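Local coordinates for amidohydrolase family protein (Acinetobacter baumannii, PDB 4I6K) that probably hydrolyses 2-pyrone-4,6-dicarboxylic acid as a member of the amidohydrolase family, and was crystallised with citric acid bound, at residues T106-L111 against E147-Q152; D138-L143 against N170-D175. All blocks are in the same frame, centred on the assembly; numbering follows the deposited sequence.

Both contacts lie within the amidohydrolase fold, on the same side of the chain's centre, and both use helix 137-148. Interaction 1 joins the end of this helix and the turn after it to helix 108-115. Interaction 2 joins an earlier part of the helix to the loop between helix 159-169 and strand 176-178. Each is mainly buried and apolar, without a hydrogen bond between its segments. Interaction 1 has an exposed ring, Phe108, at its border. Interaction 2 instead brings in a phenol oxygen and a partly exposed glutamine. The two meet where Glu147 OE2 probably accepts a hydrogen bond from Ser173 N, 2.7 Å away.

Interaction 1: residues T106-L111 against E147-Q152; sequences TTFNEL and ESLNWQ
Phe108 holds CG opposite its own backbone N (chi1 -179°), which carries the ring out to Leu149. Leu149 has CG opposite its carbonyl carbon instead (chi1 -70°). This points the branch at helix 108-115, with CD2 toward Phe108 and CD1 toward Leu111. Phe108 CE1 lies 3.9 Å from Leu149 CG. The CD2 methyl of Leu149 touches the CE1-CZ side of the ring, 3.9 Å from Phe108 CZ. The two side chains cross at a slant. The other methyl, Leu149 CD1, packs 3.7 Å from Leu111 CB. It also sits 4.3 Å above the plane of the Trp151 indole, over the ring centre. Leu149 is thus held between Phe108, Leu111 and the indole. Leu111 meets the far end of the indole as well. Its carbonyl O is 3.5 Å from Trp151 CH2, and its CB is 4.2 Å from the same carbon.

Thr107 is the N-cap of helix 108-115, so Phe108 and Leu111 stand in the first turn. On the other segment, Asn150 has positive phi and closes helix 137-148 in a Schellman motif. The chain then turns into strand 152-156, with Leu149 and Trp151 both directed at helix 108-115. This joins two neighbouring helices of the alpha/beta barrel expected for an amidohydrolase. Trp151 also packs on Ile119 and Val122 of the neighbouring strand 119-125. Lys115 NZ, further along helix 108-115, hydrogen-bonds Leu149 O.

No hydrogen bond or salt bridge links the two segments themselves. Between them the hold rests on close apolar fit, buried at Leu111, Leu149 and Trp151 and exposed at Phe108.

Interaction 2: residues D138-L143 against N170-D175; sequences DWQKFL and NEYSFD
Tyr172 and Leu143 cross at about a right angle, and the leucine lies across the CE1, CZ and OH end of the phenol. Leu143 has CG anti to its carbonyl carbon (chi1 -71°), which sends CD1 toward Tyr172 and CD2 toward Phe174. Leu143 CB is 3.3 Å from Tyr172 CE1. Leu143 CD1 reaches further along the phenol, 3.5 Å from Tyr172 OH. Gln140, one turn earlier on the helix, also crosses Tyr172 at about a right angle. Gln140 CA comes first, 3.5 Å from Tyr172 OH, then Gln140 CG at 3.8 Å. Its amide plane is turned 78° from the ring.

Phe174 approaches Leu143 at a slant. Its CZ is 3.9 Å from Leu143 CD2, while Leu143 O meets the ring edge, 3.7 Å from Phe174 CE2. Tyr172 CB lies over one face of the Phe174 ring, 3.3 Å above its plane and offset toward the rim, so the phenylalanine packs on the base of the tyrosine side chain. Both aromatics also touch Glu147.

The contact fastens helix 137-148 to the loop leading into strand 176-178. Leu143 O may add a slight polar component, but buried apolar contact round Leu143 does most of the joining.

Interaction 1: residues T106-L111 against E147-Q152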
loop_
_atom_site.group_PDB
_atom_site.type_symbol
_atom_site.label_atom_id
_atom_site.label_comp_id
_atom_site.label_asym_id
_atom_site.label_seq_id
_atom_site.Cartn_x
_atom_site.Cartn_y
_atom_site.Cartn_z
ATOM N N THR A 106 19.806 4.278 5.898
ATOM C CA THR A 106 19.618 3.699 7.210
ATOM C C THR A 106 20.497 2.459 7.300
ATOM O O THR A 106 20.681 1.746 6.320
ATOM C CB THR A 106 18.148 3.309 7.449
ATOM O OG1 THR A 106 17.305 4.397 7.065
ATOM C CG2 THR A 106 17.910 3.009 8.916
ATOM N N THR A 107 21.032 2.191 8.481
ATOM C CA THR A 107 21.907 1.046 8.653
ATOM C C THR A 107 21.108 -0.220 8.871
ATOM O O THR A 107 19.989 -0.181 9.387
ATOM C CB THR A 107 22.842 1.247 9.840
ATOM O OG1 THR A 107 22.061 1.519 11.010
ATOM C CG2 THR A 107 23.774 2.421 9.568
ATOM N N PHE A 108 21.690 -1.346 8.475
ATOM C CA PHE A 108 21.052 -2.636 8.675
ATOM C C PHE A 108 20.538 -2.751 10.107
ATOM O O PHE A 108 19.383 -3.145 10.340
ATOM C CB PHE A 108 22.019 -3.779 8.384
ATOM C CG PHE A 108 21.407 -5.146 8.557
ATOM C CD1 PHE A 108 20.528 -5.657 7.606
ATOM C CD2 PHE A 108 21.707 -5.922 9.668
ATOM C CE1 PHE A 108 19.954 -6.915 7.762
ATOM C CE2 PHE A 108 21.144 -7.184 9.833
ATOM C CZ PHE A 108 20.266 -7.682 8.876
ATOM N N ASN A 109 21.385 -2.405 11.073
ATOM C CA ASN A 109 20.975 -2.566 12.453
ATOM C C ASN A 109 19.679 -1.838 12.768
ATOM O O ASN A 109 18.796 -2.398 13.416
ATOM C CB ASN A 109 22.037 -2.119 13.444
ATOM C CG ASN A 109 21.504 -2.125 14.864
ATOM O OD1 ASN A 109 21.267 -1.070 15.451
ATOM N ND2 ASN A 109 21.243 -3.318 15.396
ATOM N N GLU A 110 19.582 -0.585 12.327
ATOM C CA GLU A 110 18.389 0.227 12.548
ATOM C C GLU A 110 17.164 -0.498 11.985
ATOM O O GLU A 110 16.170 -0.704 12.686
ATOM C CB GLU A 110 18.569 1.587 11.885
ATOM C CG GLU A 110 17.745 2.713 12.499
ATOM C CD GLU A 110 18.117 3.003 13.951
ATOM O OE1 GLU A 110 17.738 2.200 14.832
ATOM O OE2 GLU A 110 18.771 4.041 14.213
ATOM N N LEU A 111 17.263 -0.911 10.723
ATOM C CA LEU A 111 16.223 -1.720 10.076
ATOM C C LEU A 111 15.855 -2.950 10.887
ATOM O O LEU A 111 14.677 -3.270 11.054
ATOM C CB LEU A 111 16.692 -2.176 8.699
ATOM C CG LEU A 111 17.271 -1.118 7.767
ATOM C CD1 LEU A 111 17.737 -1.788 6.492
ATOM C CD2 LEU A 111 16.237 -0.058 7.467
ATOM N N GLU A 147 15.911 -7.326 1.374
ATOM C CA GLU A 147 15.782 -8.713 0.929
ATOM C C GLU A 147 16.128 -9.700 2.062
ATOM O O GLU A 147 15.378 -10.636 2.339
ATOM C CB GLU A 147 16.703 -8.927 -0.253
ATOM C CG GLU A 147 16.580 -10.254 -0.949
ATOM C CD GLU A 147 17.561 -10.344 -2.097
ATOM O OE1 GLU A 147 18.687 -9.822 -1.957
ATOM O OE2 GLU A 147 17.211 -10.917 -3.142
ATOM N N SER A 148 17.262 -9.465 2.719
ATOM C CA SER A 148 17.718 -10.297 3.828
ATOM C C SER A 148 16.712 -10.361 4.953
ATOM O O SER A 148 16.625 -11.366 5.650
ATOM C CB SER A 148 19.023 -9.740 4.380
ATOM O OG SER A 148 19.847 -9.335 3.302
ATOM N N LEU A 149 15.962 -9.282 5.134
ATOM C CA LEU A 149 15.030 -9.186 6.249
ATOM C C LEU A 149 13.655 -9.766 5.932
ATOM O O LEU A 149 12.771 -9.782 6.794
ATOM C CB LEU A 149 14.889 -7.737 6.698
ATOM C CG LEU A 149 16.124 -7.161 7.393
ATOM C CD1 LEU A 149 15.985 -5.646 7.562
ATOM C CD2 LEU A 149 16.343 -7.847 8.741
ATOM N N ASN A 150 13.472 -10.244 4.707
ATOM C CA ASN A 150 12.200 -10.849 4.325
ATOM C C ASN A 150 11.115 -9.802 4.291
ATOM O O ASN A 150 9.931 -10.118 4.301
ATOM C CB ASN A 150 11.797 -11.930 5.313
ATOM C CG ASN A 150 11.984 -13.312 4.761
ATOM O OD1 ASN A 150 12.872 -13.552 3.933
ATOM N ND2 ASN A 150 11.143 -14.242 5.210
ATOM N N TRP A 151 11.538 -8.546 4.267
ATOM C CA TRP A 151 10.628 -7.433 4.173
ATOM C C TRP A 151 10.101 -7.331 2.766
ATOM O O TRP A 151 10.740 -7.786 1.827
ATOM C CB TRP A 151 11.390 -6.161 4.501
ATOM C CG TRP A 151 11.334 -5.837 5.923
ATOM C CD1 TRP A 151 10.826 -6.618 6.918
ATOM C CD2 TRP A 151 11.820 -4.645 6.545
ATOM N NE1 TRP A 151 10.954 -5.977 8.125
ATOM C CE2 TRP A 151 11.566 -4.765 7.925
ATOM C CE3 TRP A 151 12.440 -3.484 6.066
ATOM C CZ2 TRP A 151 11.907 -3.761 8.839
ATOM C CZ3 TRP A 151 12.776 -2.483 6.972
ATOM C CH2 TRP A 151 12.517 -2.632 8.344
ATOM N N GLN A 152 8.937 -6.714 2.616
ATOM C CA GLN A 152 8.425 -6.395 1.292
ATOM C C GLN A 152 8.844 -4.959 0.895
ATOM O O GLN A 152 9.228 -4.135 1.752
ATOM C CB GLN A 152 6.906 -6.505 1.307
ATOM C CG GLN A 152 6.243 -5.419 2.163
ATOM C CD GLN A 152 4.737 -5.481 2.087
ATOM O OE1 GLN A 152 4.128 -6.426 2.577
ATOM N NE2 GLN A 152 4.127 -4.484 1.447
#

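Interaction 2: residues D138-L143 against N170-D175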
loop_
_atom_site.group_PDB
_atom_site.type_symbol
_atom_site.label_atom_id
_atom_site.label_comp_id
_atom_site.label_asym_id
_atom_site.label_seq_id
_atom_site.Cartn_x
_atom_site.Cartn_y
_atom_site.Cartn_z
ATOM N N ASP A 138 24.627 2.395 -3.317
ATOM C CA ASP A 138 23.943 2.661 -2.049
ATOM C C ASP A 138 22.512 2.120 -2.034
ATOM O O ASP A 138 22.046 1.612 -1.021
ATOM C CB ASP A 138 23.931 4.161 -1.785
ATOM C CG ASP A 138 23.599 4.959 -3.033
ATOM O OD1 ASP A 138 23.916 4.469 -4.138
ATOM O OD2 ASP A 138 23.023 6.063 -2.921
ATOM N N TRP A 139 21.811 2.244 -3.157
ATOM C CA TRP A 139 20.459 1.703 -3.273
ATOM C C TRP A 139 20.462 0.192 -3.247
ATOM O O TRP A 139 19.634 -0.418 -2.575
ATOM C CB TRP A 139 19.756 2.207 -4.533
ATOM C CG TRP A 139 18.972 3.434 -4.234
ATOM C CD1 TRP A 139 19.304 4.719 -4.549
ATOM C CD2 TRP A 139 17.743 3.501 -3.509
ATOM N NE1 TRP A 139 18.344 5.583 -4.083
ATOM C CE2 TRP A 139 17.377 4.863 -3.434
ATOM C CE3 TRP A 139 16.913 2.543 -2.918
ATOM C CZ2 TRP A 139 16.215 5.291 -2.796
ATOM C CZ3 TRP A 139 15.759 2.964 -2.284
ATOM C CH2 TRP A 139 15.417 4.330 -2.233
ATOM N N GLN A 140 21.402 -0.400 -3.984
ATOM C CA GLN A 140 21.558 -1.846 -4.030
ATOM C C GLN A 140 21.834 -2.397 -2.635
ATOM O O GLN A 140 21.336 -3.465 -2.262
ATOM C CB GLN A 140 22.692 -2.242 -4.980
ATOM C CG GLN A 140 22.504 -1.789 -6.420
ATOM C CD GLN A 140 23.477 -2.460 -7.382
ATOM O OE1 GLN A 140 24.683 -2.539 -7.124
ATOM N NE2 GLN A 140 22.954 -2.951 -8.497
ATOM N N LYS A 141 22.629 -1.667 -1.858
ATOM C CA LYS A 141 22.965 -2.147 -0.524
ATOM C C LYS A 141 21.757 -2.150 0.409
ATOM O O LYS A 141 21.480 -3.139 1.093
ATOM C CB LYS A 141 24.107 -1.347 0.094
ATOM C CG LYS A 141 24.744 -2.112 1.237
ATOM C CD LYS A 141 24.703 -3.605 0.893
ATOM C CE LYS A 141 24.281 -4.458 2.079
ATOM N NZ LYS A 141 23.446 -5.621 1.649
ATOM N N PHE A 142 21.061 -1.021 0.454
ATOM C CA PHE A 142 19.800 -0.930 1.174
ATOM C C PHE A 142 18.923 -2.109 0.788
ATOM O O PHE A 142 18.441 -2.851 1.640
ATOM C CB PHE A 142 19.088 0.366 0.796
ATOM C CG PHE A 142 17.759 0.538 1.462
ATOM C CD1 PHE A 142 16.605 0.610 0.717
ATOM C CD2 PHE A 142 17.671 0.617 2.835
ATOM C CE1 PHE A 142 15.391 0.772 1.329
ATOM C CE2 PHE A 142 16.464 0.773 3.445
ATOM C CZ PHE A 142 15.323 0.850 2.697
ATOM N N LEU A 143 18.738 -2.280 -0.519
ATOM C CA LEU A 143 17.807 -3.271 -1.037
ATOM C C LEU A 143 18.208 -4.688 -0.711
ATOM O O LEU A 143 17.357 -5.501 -0.404
ATOM C CB LEU A 143 17.634 -3.111 -2.539
ATOM C CG LEU A 143 16.853 -1.858 -2.905
ATOM C CD1 LEU A 143 16.933 -1.624 -4.391
ATOM C CD2 LEU A 143 15.394 -1.966 -2.435
ATOM N N ASN A 170 13.261 -6.311 -10.150
ATOM C CA ASN A 170 13.292 -7.702 -10.629
ATOM C C ASN A 170 14.459 -8.509 -10.080
ATOM O O ASN A 170 14.418 -9.745 -10.063
ATOM C CB ASN A 170 13.350 -7.750 -12.156
ATOM C CG ASN A 170 11.992 -7.729 -12.778
ATOM O OD1 ASN A 170 10.998 -7.583 -12.084
ATOM N ND2 ASN A 170 11.933 -7.887 -14.093
ATOM N N GLU A 171 15.493 -7.798 -9.634
ATOM C CA GLU A 171 16.758 -8.403 -9.235
ATOM C C GLU A 171 16.845 -8.855 -7.775
ATOM O O GLU A 171 17.908 -9.252 -7.316
ATOM C CB GLU A 171 17.891 -7.430 -9.510
ATOM C CG GLU A 171 17.894 -6.883 -10.914
ATOM C CD GLU A 171 19.182 -6.172 -11.247
ATOM O OE1 GLU A 171 19.474 -6.010 -12.454
ATOM O OE2 GLU A 171 19.903 -5.785 -10.300
ATOM N N TYR A 172 15.735 -8.799 -7.051
ATOM C CA TYR A 172 15.746 -9.100 -5.631
ATOM C C TYR A 172 14.645 -10.089 -5.349
ATOM O O TYR A 172 13.643 -10.108 -6.041
ATOM C CB TYR A 172 15.497 -7.831 -4.816
ATOM C CG TYR A 172 16.497 -6.746 -5.084
ATOM C CD1 TYR A 172 17.600 -6.579 -4.258
ATOM C CD2 TYR A 172 16.351 -5.891 -6.174
ATOM C CE1 TYR A 172 18.541 -5.588 -4.504
ATOM C CE2 TYR A 172 17.283 -4.889 -6.426
ATOM C CZ TYR A 172 18.381 -4.751 -5.590
ATOM O OH TYR A 172 19.313 -3.767 -5.823
ATOM N N SER A 173 14.789 -10.854 -4.289
ATOM C CA SER A 173 13.851 -11.906 -3.949
ATOM C C SER A 173 12.628 -11.471 -3.179
ATOM O O SER A 173 11.789 -12.286 -2.874
ATOM C CB SER A 173 14.547 -12.977 -3.147
ATOM O OG SER A 173 15.629 -13.480 -3.872
ATOM N N PHE A 174 12.544 -10.207 -2.823
ATOM C CA PHE A 174 11.396 -9.747 -2.028
ATOM C C PHE A 174 10.099 -9.577 -2.805
ATOM O O PHE A 174 10.089 -9.417 -4.030
ATOM C CB PHE A 174 11.700 -8.461 -1.232
ATOM C CG PHE A 174 12.386 -7.362 -2.040
ATOM C CD1 PHE A 174 11.794 -6.831 -3.181
ATOM C CD2 PHE A 174 13.615 -6.841 -1.625
ATOM C CE1 PHE A 174 12.426 -5.820 -3.911
ATOM C CE2 PHE A 174 14.248 -5.821 -2.348
ATOM C CZ PHE A 174 13.657 -5.315 -3.486
ATOM N N ASP A 175 8.999 -9.612 -2.066
ATOM C CA ASP A 175 7.695 -9.265 -2.601
ATOM C C ASP A 175 7.668 -7.788 -2.960
ATOM O O ASP A 175 8.174 -6.954 -2.211
ATOM C CB ASP A 175 6.636 -9.547 -1.542
ATOM C CG ASP A 175 6.562 -11.016 -1.187
ATOM O OD1 ASP A 175 6.662 -11.356 0.013
ATOM O OD2 ASP A 175 6.420 -11.834 -2.124
#